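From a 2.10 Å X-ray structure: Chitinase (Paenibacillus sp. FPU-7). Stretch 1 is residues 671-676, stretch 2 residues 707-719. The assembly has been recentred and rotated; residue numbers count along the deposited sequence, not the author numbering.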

ATOM      1  N   ALA B 671     -25.057 -27.947 -30.138  1.00 21.49           N
ATOM      2  CA  ALA B 671     -25.085 -26.729 -29.362  1.00 20.43           C
ATOM      3  C   ALA B 671     -23.989 -26.809 -28.349  1.00 17.86           C
ATOM      4  O   ALA B 671     -23.604 -27.877 -27.902  1.00 20.86           O
ATOM      5  CB  ALA B 671     -26.440 -26.561 -28.640  1.00 22.50           C
ATOM      6  N   GLY B 672     -23.448 -25.673 -27.965  1.00 19.92           N
ATOM      7  CA  GLY B 672     -22.329 -25.656 -26.978  1.00 17.91           C
ATOM      8  C   GLY B 672     -22.041 -24.246 -26.585  1.00 17.18           C
ATOM      9  O   GLY B 672     -22.511 -23.346 -27.256  1.00 18.45           O
ATOM     10  N   THR B 673     -21.279 -24.058 -25.507  1.00 15.76           N
ATOM     11  CA  THR B 673     -20.983 -22.793 -24.979  1.00 16.55           C
ATOM     12  C   THR B 673     -19.513 -22.633 -24.655  1.00 15.59           C
ATOM     13  O   THR B 673     -18.916 -23.431 -23.936  1.00 19.06           O
ATOM     14  CB  THR B 673     -21.845 -22.581 -23.669  1.00 20.12           C
ATOM     15  OG1 THR B 673     -23.199 -22.701 -24.074  1.00 19.30           O
ATOM     16  CG2 THR B 673     -21.651 -21.143 -23.099  1.00 18.29           C
ATOM     17  N   PHE B 674     -18.942 -21.583 -25.152  1.00 12.70           N
ATOM     18  CA  PHE B 674     -17.580 -21.155 -24.784  1.00 12.63           C
ATOM     19  C   PHE B 674     -17.751 -20.144 -23.639  1.00 14.08           C
ATOM     20  O   PHE B 674     -18.723 -19.310 -23.658  1.00 14.44           O
ATOM     21  CB  PHE B 674     -16.929 -20.410 -25.938  1.00 13.20           C
ATOM     22  CG  PHE B 674     -16.676 -21.279 -27.145  1.00 13.14           C
ATOM     23  CD1 PHE B 674     -15.835 -22.371 -27.057  1.00 14.20           C
ATOM     24  CD2 PHE B 674     -17.232 -20.973 -28.348  1.00 14.48           C
ATOM     25  CE1 PHE B 674     -15.532 -23.145 -28.188  1.00 13.71           C
ATOM     26  CE2 PHE B 674     -16.943 -21.728 -29.460  1.00 15.94           C
ATOM     27  CZ  PHE B 674     -16.089 -22.816 -29.362  1.00 14.15           C
ATOM     28  N   ILE B 675     -16.890 -20.249 -22.643  1.00 13.99           N
ATOM     29  CA  ILE B 675     -16.905 -19.347 -21.527  1.00 16.41           C
ATOM     30  C   ILE B 675     -15.535 -18.747 -21.318  1.00 15.13           C
ATOM     31  O   ILE B 675     -14.605 -19.492 -21.129  1.00 16.63           O
ATOM     32  CB  ILE B 675     -17.416 -20.033 -20.242  1.00 17.21           C
ATOM     33  CG1 ILE B 675     -18.868 -20.501 -20.438  1.00 18.45           C
ATOM     34  CG2 ILE B 675     -17.422 -19.017 -19.066  1.00 15.45           C
ATOM     35  CD1 ILE B 675     -19.299 -21.445 -19.278  1.00 21.42           C
ATOM     36  N   LEU B 676     -15.458 -17.404 -21.294  1.00 13.96           N
ATOM     37  CA  LEU B 676     -14.200 -16.696 -21.148  1.00 14.64           C
ATOM     38  C   LEU B 676     -14.295 -15.640 -20.019  1.00 14.58           C
ATOM     39  O   LEU B 676     -14.837 -14.512 -20.249  1.00 14.93           O
ATOM     40  CB  LEU B 676     -13.820 -15.995 -22.449  1.00 15.55           C
ATOM     41  CG  LEU B 676     -13.653 -16.905 -23.690  1.00 16.27           C
ATOM     42  CD1 LEU B 676     -14.978 -17.047 -24.410  1.00 16.84           C
ATOM     43  CD2 LEU B 676     -12.650 -16.396 -24.674  1.00 17.51           C
ATOM     44  N   ASN B 707     -23.551 -12.770 -20.715  1.00 15.91           N
ATOM     45  CA  ASN B 707     -22.748 -12.987 -19.505  1.00 16.07           C
ATOM     46  C   ASN B 707     -22.980 -14.428 -19.112  1.00 15.71           C
ATOM     47  O   ASN B 707     -24.116 -14.841 -18.982  1.00 15.66           O
ATOM     48  CB  ASN B 707     -23.248 -12.110 -18.303  1.00 16.72           C
ATOM     49  CG  ASN B 707     -23.041 -10.631 -18.551  1.00 16.29           C
ATOM     50  OD1 ASN B 707     -22.143  -9.964 -18.020  1.00 21.02           O
ATOM     51  ND2 ASN B 707     -23.824 -10.138 -19.355  1.00 13.75           N
ATOM     52  N   ALA B 708     -21.917 -15.137 -18.790  1.00 15.43           N
ATOM     53  CA  ALA B 708     -22.051 -16.559 -18.379  1.00 15.70           C
ATOM     54  C   ALA B 708     -22.713 -16.729 -17.014  1.00 17.86           C
ATOM     55  O   ALA B 708     -22.264 -16.153 -16.076  1.00 14.09           O
ATOM     56  CB  ALA B 708     -20.662 -17.157 -18.307  1.00 14.35           C
ATOM     57  N   ALA B 709     -23.750 -17.528 -16.916  1.00 18.03           N
ATOM     58  CA  ALA B 709     -24.326 -17.917 -15.636  1.00 17.72           C
ATOM     59  C   ALA B 709     -23.295 -18.544 -14.728  1.00 18.19           C
ATOM     60  O   ALA B 709     -22.392 -19.249 -15.179  1.00 18.16           O
ATOM     61  CB  ALA B 709     -25.511 -18.930 -15.902  1.00 18.42           C
ATOM     62  N   ASP B 710     -23.428 -18.335 -13.425  1.00 17.92           N
ATOM     63  CA  ASP B 710     -22.534 -18.894 -12.422  1.00 16.90           C
ATOM     64  C   ASP B 710     -21.089 -18.456 -12.514  1.00 16.94           C
ATOM     65  O   ASP B 710     -20.211 -19.123 -11.986  1.00 16.95           O
ATOM     66  CB  ASP B 710     -22.615 -20.418 -12.364  1.00 21.27           C
ATOM     67  CG  ASP B 710     -23.972 -20.869 -11.893  1.00 30.18           C
ATOM     68  OD1 ASP B 710     -24.605 -20.197 -11.045  1.00 29.92           O
ATOM     69  OD2 ASP B 710     -24.440 -21.883 -12.366  1.00 37.22           O
ATOM     70  N   HIS B 711     -20.842 -17.358 -13.197  1.00 16.48           N
ATOM     71  CA  HIS B 711     -19.557 -16.695 -13.173  1.00 15.08           C
ATOM     72  C   HIS B 711     -19.777 -15.210 -12.857  1.00 13.75           C
ATOM     73  O   HIS B 711     -20.736 -14.588 -13.325  1.00 12.74           O
ATOM     74  CB  HIS B 711     -18.889 -16.821 -14.530  1.00 15.76           C
ATOM     75  CG  HIS B 711     -18.375 -18.177 -14.796  1.00 16.13           C
ATOM     76  ND1 HIS B 711     -19.116 -19.171 -15.395  1.00 19.64           N
ATOM     77  CD2 HIS B 711     -17.204 -18.726 -14.474  1.00 15.01           C
ATOM     78  CE1 HIS B 711     -18.430 -20.292 -15.421  1.00 16.93           C
ATOM     79  NE2 HIS B 711     -17.231 -20.021 -14.932  1.00 19.87           N
ATOM     80  N   ARG B 712     -18.808 -14.634 -12.173  1.00 13.12           N
ATOM     81  CA  ARG B 712     -18.907 -13.246 -11.808  1.00 14.72           C
ATOM     82  C   ARG B 712     -18.583 -12.307 -12.955  1.00 13.66           C
ATOM     83  O   ARG B 712     -19.070 -11.147 -12.967  1.00 13.07           O
ATOM     84  CB  ARG B 712     -17.970 -12.913 -10.637  1.00 13.95           C
ATOM     85  CG  ARG B 712     -16.476 -13.100 -10.873  1.00 14.81           C
ATOM     86  CD  ARG B 712     -15.741 -13.211  -9.545  1.00 14.57           C
ATOM     87  NE  ARG B 712     -14.310 -13.212  -9.659  1.00 14.71           N
ATOM     88  CZ  ARG B 712     -13.598 -14.292 -10.124  1.00 16.56           C
ATOM     89  NH1 ARG B 712     -14.200 -15.379 -10.496  1.00 16.95           N
ATOM     90  NH2 ARG B 712     -12.274 -14.296 -10.215  1.00 17.03           N
ATOM     91  N   ASN B 713     -17.748 -12.749 -13.889  1.00 12.27           N
ATOM     92  CA  ASN B 713     -17.200 -11.790 -14.900  1.00 11.79           C
ATOM     93  C   ASN B 713     -16.693 -12.514 -16.145  1.00 13.04           C
ATOM     94  O   ASN B 713     -15.506 -12.464 -16.443  1.00 13.35           O
ATOM     95  CB  ASN B 713     -16.099 -11.058 -14.184  1.00 11.62           C
ATOM     96  CG  ASN B 713     -15.485  -9.952 -14.975  1.00 12.28           C
ATOM     97  OD1 ASN B 713     -16.072  -9.460 -15.882  1.00 13.44           O
ATOM     98  ND2 ASN B 713     -14.221  -9.576 -14.636  1.00 14.12           N
ATOM     99  N   ALA B 714     -17.574 -13.243 -16.824  1.00 14.24           N
ATOM    100  CA  ALA B 714     -17.181 -14.083 -17.959  1.00 14.49           C
ATOM    101  C   ALA B 714     -18.180 -13.957 -19.075  1.00 14.19           C
ATOM    102  O   ALA B 714     -19.348 -13.890 -18.842  1.00 14.87           O
ATOM    103  CB  ALA B 714     -17.073 -15.571 -17.529  1.00 16.08           C
ATOM    104  N   VAL B 715     -17.701 -13.961 -20.298  1.00 14.84           N
ATOM    105  CA  VAL B 715     -18.502 -14.013 -21.459  1.00 15.62           C
ATOM    106  C   VAL B 715     -18.833 -15.433 -21.800  1.00 15.56           C
ATOM    107  O   VAL B 715     -17.963 -16.277 -21.761  1.00 17.65           O
ATOM    108  CB  VAL B 715     -17.690 -13.440 -22.668  1.00 17.47           C
ATOM    109  CG1 VAL B 715     -18.446 -13.641 -23.983  1.00 17.40           C
ATOM    110  CG2 VAL B 715     -17.467 -11.965 -22.450  1.00 18.75           C
ATOM    111  N   ALA B 716     -20.086 -15.668 -22.170  1.00 16.01           N
ATOM    112  CA  ALA B 716     -20.568 -16.884 -22.784  1.00 15.36           C
ATOM    113  C   ALA B 716     -20.847 -16.629 -24.229  1.00 15.69           C
ATOM    114  O   ALA B 716     -21.481 -15.611 -24.583  1.00 15.24           O
ATOM    115  CB  ALA B 716     -21.858 -17.346 -22.149  1.00 17.04           C
ATOM    116  N   VAL B 717     -20.352 -17.535 -25.079  1.00 15.87           N
ATOM    117  CA  VAL B 717     -20.693 -17.538 -26.477  1.00 15.25           C
ATOM    118  C   VAL B 717     -21.492 -18.756 -26.682  1.00 15.28           C
ATOM    119  O   VAL B 717     -20.926 -19.848 -26.643  1.00 16.94           O
ATOM    120  CB  VAL B 717     -19.458 -17.509 -27.424  1.00 16.25           C
ATOM    121  CG1 VAL B 717     -19.917 -17.500 -28.876  1.00 16.71           C
ATOM    122  CG2 VAL B 717     -18.550 -16.330 -27.157  1.00 17.56           C
ATOM    123  N   TYR B 718     -22.796 -18.629 -26.942  1.00 15.78           N
ATOM    124  CA  TYR B 718     -23.687 -19.792 -27.124  1.00 18.33           C
ATOM    125  C   TYR B 718     -23.702 -20.141 -28.628  1.00 20.24           C
ATOM    126  O   TYR B 718     -24.118 -19.320 -29.468  1.00 22.57           O
ATOM    127  CB  TYR B 718     -25.120 -19.473 -26.645  1.00 21.42           C
ATOM    128  CG  TYR B 718     -25.208 -19.127 -25.144  1.00 25.85           C
ATOM    129  CD1 TYR B 718     -25.123 -20.102 -24.140  1.00 30.13           C
ATOM    130  CD2 TYR B 718     -25.407 -17.812 -24.744  1.00 32.73           C
ATOM    131  CE1 TYR B 718     -25.176 -19.743 -22.794  1.00 29.52           C
ATOM    132  CE2 TYR B 718     -25.524 -17.476 -23.441  1.00 27.26           C
ATOM    133  CZ  TYR B 718     -25.387 -18.386 -22.476  1.00 30.33           C
ATOM    134  OH  TYR B 718     -25.452 -17.859 -21.169  1.00 36.12           O
ATOM    135  N   VAL B 719     -23.127 -21.290 -28.985  1.00 21.31           N
ATOM    136  CA  VAL B 719     -23.145 -21.765 -30.382  1.00 20.14           C
ATOM    137  C   VAL B 719     -24.418 -22.600 -30.500  1.00 19.25           C
ATOM    138  O   VAL B 719     -24.617 -23.597 -29.801  1.00 20.87           O
ATOM    139  CB  VAL B 719     -21.889 -22.598 -30.693  1.00 20.19           C
ATOM    140  CG1 VAL B 719     -21.943 -23.147 -32.106  1.00 19.48           C
ATOM    141  CG2 VAL B 719     -20.655 -21.695 -30.565  1.00 22.30           C
TER

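Strands 672-676 and 714-719 run antiparallel, their axes at 164° and 4.6 Å apart at closest approach, and the contact buries 572 Å² summed over both sides. Ala671 lies just before the strand; its CA sits 3.2 Å from Val719 O, with an angle of 137° at the hydrogen, consistent with a CA-H...O contact.

Gly672 opens the ladder with a reciprocal pair: Gly672 N donates to Val719 O at 3.0 Å, and Val719 N to Gly672 O at 2.8 Å. Lacking a side chain, it adds only backbone here.

Thr673 faces Tyr718 in a non-hydrogen-bonded pair, where the CA atoms draw in to 4.6 Å. Thr673 CA approaches Val717 O at 3.4 Å. With chi1 in m, Thr673 OG1 lies 3.2 Å from Tyr718 CD1, oblique to the ring, while the methyl Thr673 CG2 reaches Ala716 CB at 3.9 Å.

Phe674 repeats the reciprocal pattern: Phe674 N to Val717 O is 3.0 Å, and Val717 N to Phe674 O 2.8 Å, with N-H...O angles of 160° and 164°. Its buried side chain shares a sheet face with Val717 and Val719. Val717 CB lies at the ring edge, 4.1 Å from Phe674 CB, and Phe674 CE2 meets Val719 CG2 at 3.9 Å, an apolar cluster suited to this burial.

Ile675, on the face of Thr673, pairs with Ala716. Its CG2 is 3.8 Å from both Ala708 CB and Ala714 CB, and 4.1 Å from the His711 ring centroid, 17° off the normal, a CH-pi contact over one face. His711 ND1 also donates to Ala709 O at 3.3 Å, tying the ring to its own loop.

Leu676 completes the ladder: Leu676 N to Val715 O is 2.8 Å, and Val715 N to Leu676 O 2.9 Å. Both side chains are apolar and buried on the Phe674 face.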